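Local coordinates for beta-lactamase (PDB 6NHS), which probably hydrolyses the amide bond of beta-lactam antibiotics, as a class D serine beta-lactamase, at residues S70-E75 with L176-R181; F115-A120 with R150-G155; V199-T204 with V218-Q223. All coordinates share one frame; numbering follows the deposited sequence.

In the fold
After helix 25-30 and strands 35-41 and 46-50, the chain enters helix 65-76, whose residues 70-75 are met by 176-181 about a hundred residues later, closing the longest of the three loops, interaction 1. Within that loop, which is helical or irregular with very little strand, 115-120 on helix 113-123 meets the short, weakly bonded helical turn around 151-154, so interaction 2 is enclosed by interaction 1. The two touch: S70 OG and Y116 OH are probably hydrogen-bonded, and A73 packs on L119. Through helix 180-189 and strand 191-194 the chain then reaches the hairpin of interaction 3, in series, within the six-stranded antiparallel sheet. Interactions 1 and 2 tie the helical part, interaction 3 neighbouring strands.

Interaction 1: S70-E75 with L176-R181; sequences SLVALE and LPFSQR. With FMT (formic acid), chain I.
The F178 ring carries L71 over the centre of one face, with CB of L71 3.5 Å above the plane in a CH-pi contact, while CB of E75 sits at the ring edge, in plane, 3.8 Å from CD1 of F178. V72 comes in obliquely, its CG2 4.0 Å from CE1 of F178. L71 crosses the ring at about a right angle, and its CD1 reaches CE2 of F178 at 3.8 Å. The other flat group, the R181 guanidinium, has at its edge a formic acid, probably from the crystallisation liquor, NH1 to O1 of the formic acid being 2.7 Å.

Polar contacts border the apolar patch. E75 leaves the helix with CG anti to the backbone N (chi1 -169°) and bends at chi2, which brings the carboxylate round the F178 backbone to S179. There N of S179 donates to OE1 of E75 at 2.9 Å and an almost straight 167°, arriving from above the carboxylate plane. OE1 also accepts a hydrogen bond from OG1 of T182, so two donors grip this one oxygen. OG of S179 donates to O2 of the formic acid at 2.9 Å, and a water links the carbonyl O of L74 to NH1 of R181. V135 of helix 125-135 and L183 also touch F178. S179 is the N-cap of helix 180-189, and the acid E75 would probably interact favourably with that helix start. In this penicillin-recognising serine enzyme fold, the contact packs the N-terminal start of helix 180-189 on the helix at whose beginning the probable SxxK motif (S63, K66) lies.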
loop_
_atom_site.group_PDB
_atom_site.type_symbol
_atom_site.label_atom_id
_atom_site.label_comp_id
_atom_site.label_asym_id
_atom_site.label_seq_id
_atom_site.Cartn_x
_atom_site.Cartn_y
_atom_site.Cartn_z
ATOM N N SER A 70 8.165 1.713 5.206
ATOM C CA SER A 70 8.722 0.652 6.044
ATOM C C SER A 70 10.075 0.189 5.522
ATOM O O SER A 70 11.005 -0.046 6.303
ATOM C CB SER A 70 7.761 -0.545 6.102
ATOM O OG SER A 70 6.480 -0.179 6.590
ATOM N N LEU A 71 10.189 0.023 4.199
ATOM C CA LEU A 71 11.446 -0.395 3.587
ATOM C C LEU A 71 12.560 0.599 3.876
ATOM O O LEU A 71 13.666 0.211 4.279
ATOM C CB LEU A 71 11.259 -0.545 2.077
ATOM C CG LEU A 71 10.300 -1.652 1.658
ATOM C CD1 LEU A 71 9.796 -1.417 0.228
ATOM C CD2 LEU A 71 11.020 -2.995 1.779
ATOM N N VAL A 72 12.296 1.889 3.657
ATOM C CA VAL A 72 13.341 2.895 3.828
ATOM C C VAL A 72 13.704 3.032 5.300
ATOM O O VAL A 72 14.880 3.187 5.654
ATOM C CB VAL A 72 12.891 4.238 3.225
ATOM C CG1 VAL A 72 13.947 5.311 3.452
ATOM C CG2 VAL A 72 12.577 4.078 1.712
ATOM N N ALA A 73 12.700 2.973 6.178
ATOM C CA ALA A 73 12.947 3.118 7.609
ATOM C C ALA A 73 13.853 2.008 8.121
ATOM O O ALA A 73 14.805 2.261 8.865
ATOM C CB ALA A 73 11.619 3.129 8.371
ATOM N N LEU A 74 13.565 0.766 7.735
ATOM C CA LEU A 74 14.409 -0.353 8.143
ATOM C C LEU A 74 15.779 -0.282 7.485
ATOM O O LEU A 74 16.799 -0.537 8.138
ATOM C CB LEU A 74 13.722 -1.680 7.805
ATOM C CG LEU A 74 12.530 -2.023 8.707
ATOM C CD1 LEU A 74 11.644 -3.094 8.040
ATOM C CD2 LEU A 74 12.997 -2.478 10.093
ATOM N N GLU A 75 15.826 0.058 6.195
ATOM C CA GLU A 75 17.104 0.080 5.491
ATOM C C GLU A 75 18.041 1.135 6.068
ATOM O O GLU A 75 19.242 0.883 6.229
ATOM C CB GLU A 75 16.887 0.324 3.997
ATOM C CG GLU A 75 18.137 0.101 3.163
ATOM C CD GLU A 75 18.584 -1.351 3.158
ATOM O OE1 GLU A 75 17.737 -2.245 3.371
ATOM O OE2 GLU A 75 19.783 -1.601 2.936
ATOM N N LEU A 176 15.146 -3.524 -5.955
ATOM C CA LEU A 176 15.181 -2.254 -5.252
ATOM C C LEU A 176 16.358 -2.216 -4.286
ATOM O O LEU A 176 16.907 -3.260 -3.913
ATOM C CB LEU A 176 13.855 -2.037 -4.512
ATOM C CG LEU A 176 12.634 -2.051 -5.439
ATOM C CD1 LEU A 176 11.370 -1.693 -4.685
ATOM C CD2 LEU A 176 12.849 -1.111 -6.624
ATOM N N PRO A 177 16.785 -1.018 -3.859
ATOM C CA PRO A 177 17.993 -0.919 -3.016
ATOM C C PRO A 177 17.707 -1.202 -1.546
ATOM O O PRO A 177 17.920 -0.361 -0.668
ATOM C CB PRO A 177 18.438 0.529 -3.262
ATOM C CG PRO A 177 17.150 1.265 -3.436
ATOM C CD PRO A 177 16.266 0.313 -4.229
ATOM N N PHE A 178 17.207 -2.406 -1.269
ATOM C CA PHE A 178 16.936 -2.848 0.090
ATOM C C PHE A 178 17.563 -4.217 0.305
ATOM O O PHE A 178 17.530 -5.075 -0.583
ATOM C CB PHE A 178 15.421 -2.897 0.385
ATOM C CG PHE A 178 14.714 -1.601 0.098
ATOM C CD1 PHE A 178 14.981 -0.466 0.853
ATOM C CD2 PHE A 178 13.803 -1.509 -0.946
ATOM C CE1 PHE A 178 14.348 0.728 0.581
ATOM C CE2 PHE A 178 13.152 -0.315 -1.214
ATOM C CZ PHE A 178 13.428 0.807 -0.453
ATOM N N SER A 179 18.149 -4.405 1.482
ATOM C CA SER A 179 18.788 -5.666 1.817
ATOM C C SER A 179 17.752 -6.774 1.950
ATOM O O SER A 179 16.560 -6.524 2.156
ATOM C CB SER A 179 19.563 -5.535 3.125
ATOM O OG SER A 179 18.656 -5.413 4.211
ATOM N N GLN A 180 18.228 -8.020 1.846
ATOM C CA GLN A 180 17.346 -9.172 2.031
ATOM C C GLN A 180 16.665 -9.138 3.397
ATOM O O GLN A 180 15.492 -9.515 3.527
ATOM C CB GLN A 180 18.134 -10.471 1.861
ATOM C CG GLN A 180 17.264 -11.726 1.856
ATOM C CD GLN A 180 16.291 -11.750 0.690
ATOM O OE1 GLN A 180 16.698 -11.719 -0.468
ATOM N NE2 GLN A 180 14.997 -11.790 0.992
ATOM N N ARG A 181 17.384 -8.692 4.429
ATOM C CA ARG A 181 16.778 -8.562 5.750
ATOM C C ARG A 181 15.609 -7.584 5.721
ATOM O O ARG A 181 14.533 -7.867 6.257
ATOM C CB ARG A 181 17.831 -8.115 6.763
ATOM C CG ARG A 181 17.287 -7.797 8.150
ATOM C CD ARG A 181 18.388 -7.212 9.024
ATOM N NE ARG A 181 17.940 -6.989 10.397
ATOM C CZ ARG A 181 17.368 -5.869 10.828
ATOM N NH1 ARG A 181 17.167 -4.856 9.994
ATOM N NH2 ARG A 181 16.993 -5.762 12.094
HETATM C C FMT I . 18.712 -3.585 7.237
HETATM O O1 FMT I . 17.676 -4.230 7.422
HETATM O O2 FMT I . 19.632 -3.935 6.491
HETATM O O HOH W 1 16.866 -1.770 10.561
#

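Interaction 2: F115-A120 with R150-G155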
loop_
_atom_site.group_PDB
_atom_site.type_symbol
_atom_site.label_atom_id
_atom_site.label_comp_id
_atom_site.label_asym_id
_atom_site.label_seq_id
_atom_site.Cartn_x
_atom_site.Cartn_y
_atom_site.Cartn_z
ATOM N N PHE A 115 3.051 6.776 13.907
ATOM C CA PHE A 115 4.264 5.959 13.892
ATOM C C PHE A 115 5.068 6.216 12.622
ATOM O O PHE A 115 6.283 6.450 12.669
ATOM C CB PHE A 115 3.870 4.480 14.011
ATOM C CG PHE A 115 5.037 3.525 14.145
ATOM C CD1 PHE A 115 5.705 3.048 13.023
ATOM C CD2 PHE A 115 5.431 3.064 15.396
ATOM C CE1 PHE A 115 6.766 2.156 13.150
ATOM C CE2 PHE A 115 6.482 2.167 15.526
ATOM C CZ PHE A 115 7.147 1.714 14.408
ATOM N N TYR A 116 4.395 6.216 11.474
ATOM C CA TYR A 116 5.092 6.412 10.211
ATOM C C TYR A 116 5.496 7.860 9.987
ATOM O O TYR A 116 6.429 8.117 9.220
ATOM C CB TYR A 116 4.215 5.892 9.076
ATOM C CG TYR A 116 4.320 4.394 8.955
ATOM C CD1 TYR A 116 5.240 3.822 8.094
ATOM C CD2 TYR A 116 3.531 3.554 9.733
ATOM C CE1 TYR A 116 5.358 2.457 7.985
ATOM C CE2 TYR A 116 3.645 2.181 9.638
ATOM C CZ TYR A 116 4.560 1.640 8.757
ATOM O OH TYR A 116 4.684 0.277 8.637
ATOM N N GLN A 117 4.835 8.813 10.648
ATOM C CA GLN A 117 5.311 10.189 10.585
ATOM C C GLN A 117 6.637 10.345 11.324
ATOM O O GLN A 117 7.519 11.090 10.878
ATOM C CB GLN A 117 4.253 11.135 11.144
ATOM C CG GLN A 117 3.043 11.300 10.224
ATOM C CD GLN A 117 1.972 12.175 10.843
ATOM O OE1 GLN A 117 1.543 11.942 11.973
ATOM N NE2 GLN A 117 1.553 13.200 10.117
ATOM N N VAL A 118 6.805 9.647 12.453
ATOM C CA VAL A 118 8.106 9.639 13.125
ATOM C C VAL A 118 9.168 9.055 12.200
ATOM O O VAL A 118 10.264 9.610 12.057
ATOM C CB VAL A 118 8.034 8.857 14.451
ATOM C CG1 VAL A 118 9.427 8.757 15.082
ATOM C CG2 VAL A 118 7.049 9.507 15.418
ATOM N N LEU A 119 8.852 7.926 11.553
ATOM C CA LEU A 119 9.825 7.293 10.663
ATOM C C LEU A 119 10.261 8.248 9.561
ATOM O O LEU A 119 11.456 8.370 9.273
ATOM C CB LEU A 119 9.238 6.020 10.055
ATOM C CG LEU A 119 8.879 4.871 11.009
ATOM C CD1 LEU A 119 8.402 3.669 10.206
ATOM C CD2 LEU A 119 10.072 4.479 11.885
ATOM N N ALA A 120 9.302 8.958 8.957
ATOM C CA ALA A 120 9.625 9.866 7.860
ATOM C C ALA A 120 10.500 11.019 8.328
ATOM O O ALA A 120 11.439 11.413 7.626
ATOM C CB ALA A 120 8.336 10.392 7.224
ATOM N N ARG A 150 3.911 14.555 5.892
ATOM C CA ARG A 150 2.563 14.527 5.336
ATOM C C ARG A 150 2.502 14.453 3.816
ATOM O O ARG A 150 1.392 14.460 3.275
ATOM C CB ARG A 150 1.779 15.759 5.820
ATOM C CG ARG A 150 2.374 17.098 5.409
ATOM C CD ARG A 150 1.502 18.241 5.913
ATOM N NE ARG A 150 2.262 19.253 6.642
ATOM C CZ ARG A 150 2.477 20.490 6.203
ATOM N NH1 ARG A 150 1.982 20.880 5.035
ATOM N NH2 ARG A 150 3.179 21.342 6.937
ATOM N N PHE A 151 3.631 14.357 3.106
ATOM C CA PHE A 151 3.587 14.456 1.647
ATOM C C PHE A 151 2.778 13.327 1.015
ATOM O O PHE A 151 2.242 13.498 -0.085
ATOM C CB PHE A 151 5.003 14.486 1.067
ATOM C CG PHE A 151 5.835 13.272 1.403
ATOM C CD1 PHE A 151 5.785 12.136 0.608
ATOM C CD2 PHE A 151 6.678 13.276 2.511
ATOM C CE1 PHE A 151 6.554 11.018 0.913
ATOM C CE2 PHE A 151 7.456 12.165 2.818
ATOM C CZ PHE A 151 7.390 11.033 2.022
ATOM N N TRP A 152 2.670 12.176 1.680
ATOM C CA TRP A 152 1.903 11.062 1.132
ATOM C C TRP A 152 0.438 11.097 1.550
ATOM O O TRP A 152 -0.366 10.326 1.011
ATOM C CB TRP A 152 2.531 9.722 1.551
ATOM C CG TRP A 152 2.414 9.423 3.017
ATOM C CD1 TRP A 152 1.443 8.678 3.618
ATOM C CD2 TRP A 152 3.288 9.867 4.069
ATOM N NE1 TRP A 152 1.655 8.628 4.974
ATOM C CE2 TRP A 152 2.780 9.349 5.279
ATOM C CE3 TRP A 152 4.450 10.649 4.103
ATOM C CZ2 TRP A 152 3.395 9.579 6.512
ATOM C CZ3 TRP A 152 5.061 10.883 5.330
ATOM C CH2 TRP A 152 4.532 10.351 6.515
ATOM N N LEU A 153 0.077 11.974 2.486
ATOM C CA LEU A 153 -1.288 12.133 2.975
ATOM C C LEU A 153 -2.009 13.311 2.339
ATOM O O LEU A 153 -3.200 13.216 2.033
ATOM C CB LEU A 153 -1.279 12.319 4.496
ATOM C CG LEU A 153 -0.607 11.208 5.302
ATOM C CD1 LEU A 153 -0.295 11.676 6.724
ATOM C CD2 LEU A 153 -1.502 9.990 5.322
ATOM N N GLU A 154 -1.313 14.429 2.151
ATOM C CA GLU A 154 -1.911 15.627 1.590
ATOM C C GLU A 154 -1.341 16.008 0.236
ATOM O O GLU A 154 -1.894 16.899 -0.419
ATOM C CB GLU A 154 -1.734 16.810 2.554
ATOM C CG GLU A 154 -2.272 16.555 3.942
ATOM C CD GLU A 154 -1.933 17.671 4.913
ATOM O OE1 GLU A 154 -1.325 18.677 4.482
ATOM O OE2 GLU A 154 -2.274 17.538 6.107
ATOM N N GLY A 155 -0.260 15.368 -0.200
ATOM C CA GLY A 155 0.410 15.749 -1.424
ATOM C C GLY A 155 1.747 16.384 -1.103
ATOM O O GLY A 155 2.018 16.746 0.044
#
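A120 and W152 make the closest apolar contact here: the methyl CB of A120 lies 3.8 Å from CZ3 and 3.9 Å from CH2 of the indole. Q117 adds its CG, 4.1 Å from CZ2 of W152, with the amide and indole planes turned 83° apart. The meeting is thus with the far benzene corner of the indole, reached obliquely. W152 holds CG between its backbone N and carbonyl carbon (chi1 68°), which swings the ring toward the helix.

No hydrogen bond crosses the contact; the carbonyl O of Y116 and NE2 of Q117 only lie against carbon, and NE2 is hydrogen-bonded to the carbonyl O of D149, just before R150-G155.

Within R150-G155, CG of L153 lies 3.4 Å above one indole face, offset toward the rim, and CE3 of W152 lies over the face of F151. A bound formic acid comes within about 3 Å of the W152 side chain. Y116 touches K66, probably the lysine of the SxxK motif, and F65 beside it stacks on W152. The FWLEG sequence around W152 is consistent with the omega-loop tryptophan of class D enzymes, which in relatives lies by the active-site lysine.

Interaction 3: V199-T204 with V218-Q223. With EDO (1,2-ethanediol), chain E.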
loop_
_atom_site.group_PDB
_atom_site.type_symbol
_atom_site.label_atom_id
_atom_site.label_comp_id
_atom_site.label_asym_id
_atom_site.label_seq_id
_atom_site.Cartn_x
_atom_site.Cartn_y
_atom_site.Cartn_z
ATOM N N VAL A 199 -1.087 -17.157 0.342
ATOM C CA VAL A 199 -0.671 -16.080 1.235
ATOM C C VAL A 199 -1.044 -14.762 0.566
ATOM O O VAL A 199 -0.539 -14.445 -0.521
ATOM C CB VAL A 199 0.833 -16.128 1.545
ATOM C CG1 VAL A 199 1.220 -14.976 2.483
ATOM C CG2 VAL A 199 1.217 -17.470 2.147
ATOM N N LEU A 200 -1.937 -14.008 1.196
ATOM C CA LEU A 200 -2.365 -12.713 0.682
ATOM C C LEU A 200 -1.680 -11.615 1.485
ATOM O O LEU A 200 -1.863 -11.527 2.704
ATOM C CB LEU A 200 -3.886 -12.574 0.759
ATOM C CG LEU A 200 -4.516 -11.251 0.321
ATOM C CD1 LEU A 200 -4.192 -10.972 -1.135
ATOM C CD2 LEU A 200 -6.033 -11.272 0.545
ATOM N N ARG A 201 -0.882 -10.797 0.805
ATOM C CA ARG A 201 -0.198 -9.659 1.402
ATOM C C ARG A 201 -0.750 -8.376 0.803
ATOM O O ARG A 201 -1.066 -8.326 -0.391
ATOM C CB ARG A 201 1.313 -9.729 1.165
ATOM C CG ARG A 201 2.003 -10.924 1.817
ATOM C CD ARG A 201 3.506 -10.886 1.562
ATOM N NE ARG A 201 4.248 -11.881 2.339
ATOM C CZ ARG A 201 4.386 -13.150 1.977
ATOM N NH1 ARG A 201 3.816 -13.581 0.860
ATOM N NH2 ARG A 201 5.089 -13.989 2.723
ATOM N N GLY A 202 -0.864 -7.332 1.619
ATOM C CA GLY A 202 -1.301 -6.062 1.080
ATOM C C GLY A 202 -1.505 -5.013 2.155
ATOM O O GLY A 202 -1.236 -5.237 3.340
ATOM N N LYS A 203 -2.002 -3.862 1.706
ATOM C CA LYS A 203 -2.212 -2.705 2.565
ATOM C C LYS A 203 -3.344 -1.871 1.993
ATOM O O LYS A 203 -3.352 -1.571 0.794
ATOM C CB LYS A 203 -0.939 -1.848 2.671
ATOM C CG LYS A 203 -1.082 -0.652 3.589
ATOM C CD LYS A 203 -1.224 -1.102 5.041
ATOM C CE LYS A 203 -1.697 0.031 5.933
ATOM N NZ LYS A 203 -3.162 0.252 5.836
ATOM N N THR A 204 -4.283 -1.489 2.850
ATOM C CA THR A 204 -5.345 -0.584 2.448
ATOM C C THR A 204 -4.878 0.867 2.532
ATOM O O THR A 204 -3.870 1.198 3.170
ATOM C CB THR A 204 -6.576 -0.762 3.336
ATOM O OG1 THR A 204 -6.212 -0.514 4.692
ATOM C CG2 THR A 204 -7.139 -2.176 3.220
ATOM N N VAL A 218 -3.666 -2.549 -2.200
ATOM C CA VAL A 218 -2.595 -2.984 -3.090
ATOM C C VAL A 218 -1.789 -4.064 -2.386
ATOM O O VAL A 218 -1.754 -4.130 -1.155
ATOM C CB VAL A 218 -1.674 -1.812 -3.525
ATOM C CG1 VAL A 218 -2.503 -0.629 -3.971
ATOM C CG2 VAL A 218 -0.736 -1.405 -2.388
ATOM N N GLY A 219 -1.154 -4.925 -3.173
ATOM C CA GLY A 219 -0.379 -6.011 -2.586
ATOM C C GLY A 219 -0.150 -7.113 -3.603
ATOM O O GLY A 219 -0.104 -6.862 -4.807
ATOM N N TYR A 220 0.002 -8.338 -3.094
ATOM C CA TYR A 220 0.158 -9.464 -3.999
ATOM C C TYR A 220 -0.245 -10.759 -3.310
ATOM O O TYR A 220 -0.154 -10.899 -2.086
ATOM C CB TYR A 220 1.588 -9.567 -4.552
ATOM C CG TYR A 220 2.697 -9.758 -3.533
ATOM C CD1 TYR A 220 3.079 -11.030 -3.123
ATOM C CD2 TYR A 220 3.387 -8.667 -3.011
ATOM C CE1 TYR A 220 4.107 -11.212 -2.212
ATOM C CE2 TYR A 220 4.418 -8.840 -2.099
ATOM C CZ TYR A 220 4.773 -10.113 -1.706
ATOM O OH TYR A 220 5.795 -10.302 -0.802
ATOM N N LEU A 221 -0.687 -11.700 -4.130
ATOM C CA LEU A 221 -1.174 -12.994 -3.692
ATOM C C LEU A 221 -0.213 -14.066 -4.174
ATOM O O LEU A 221 0.116 -14.116 -5.365
ATOM C CB LEU A 221 -2.578 -13.245 -4.245
ATOM C CG LEU A 221 -3.172 -14.636 -4.062
ATOM C CD1 LEU A 221 -3.497 -14.887 -2.581
ATOM C CD2 LEU A 221 -4.404 -14.784 -4.950
ATOM N N GLU A 222 0.244 -14.911 -3.254
ATOM C CA GLU A 222 1.037 -16.085 -3.598
ATOM C C GLU A 222 0.131 -17.308 -3.574
ATOM O O GLU A 222 -0.407 -17.668 -2.520
ATOM C CB GLU A 222 2.212 -16.261 -2.638
ATOM C CG GLU A 222 3.290 -15.192 -2.786
ATOM C CD GLU A 222 4.327 -15.266 -1.678
ATOM O OE1 GLU A 222 3.989 -15.768 -0.588
ATOM O OE2 GLU A 222 5.474 -14.826 -1.898
ATOM N N GLN A 223 -0.034 -17.941 -4.735
ATOM C CA GLN A 223 -0.903 -19.103 -4.859
ATOM C C GLN A 223 -0.509 -19.868 -6.114
ATOM O O GLN A 223 -0.119 -19.260 -7.116
ATOM C CB GLN A 223 -2.379 -18.691 -4.919
ATOM C CG GLN A 223 -3.365 -19.854 -4.866
ATOM C CD GLN A 223 -4.786 -19.401 -4.576
ATOM O OE1 GLN A 223 -5.079 -18.207 -4.550
ATOM N NE2 GLN A 223 -5.668 -20.357 -4.332
HETATM C C1 EDO E . -6.852 3.227 5.881
HETATM O O1 EDO E . -6.340 1.988 5.386
HETATM C C2 EDO E . -8.330 3.046 6.203
HETATM O O2 EDO E . -8.557 1.707 6.657
HETATM O O HOH W 2 1.669 -12.735 -0.785
#
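V199-T204 and V218-Q223 pair as the two arms of an antiparallel beta hairpin in the central sheet, the first arm holding K203 and T204, probably the start of the family's K(T/S)G motif. R201 and Y220 form a hydrogen-bonded pair, and G202 with G219 a non-hydrogen-bonded one, where the strands come as near as 3.8 Å between CA atoms.

The R201 side chain shares a sheet face with Y220 and E222. Its CB lies 3.8 Å from the carbonyl O of Y220. CG is anti to the carbonyl carbon (chi1 -64°), and the chain then runs extended to NE, carrying CD along the tyrosine tip, 3.3 Å from OH of Y220. NE donates to the carbonyl O of Q187 near the end of helix 180-189. Over one face of the guanidinium, offset toward the rim, CG1 of V199 lies 3.3 Å above the plane. At the tip, NH1 forms a salt bridge with OE1 of E222 at 2.6 Å: OE1 lies near the guanidinium plane, whereas NH1 approaches it from 72° above the carboxylate plane. NH1 also donates to a water, 2.8 Å away, that in turn donates to the carbonyl O atoms of V199 and Y220.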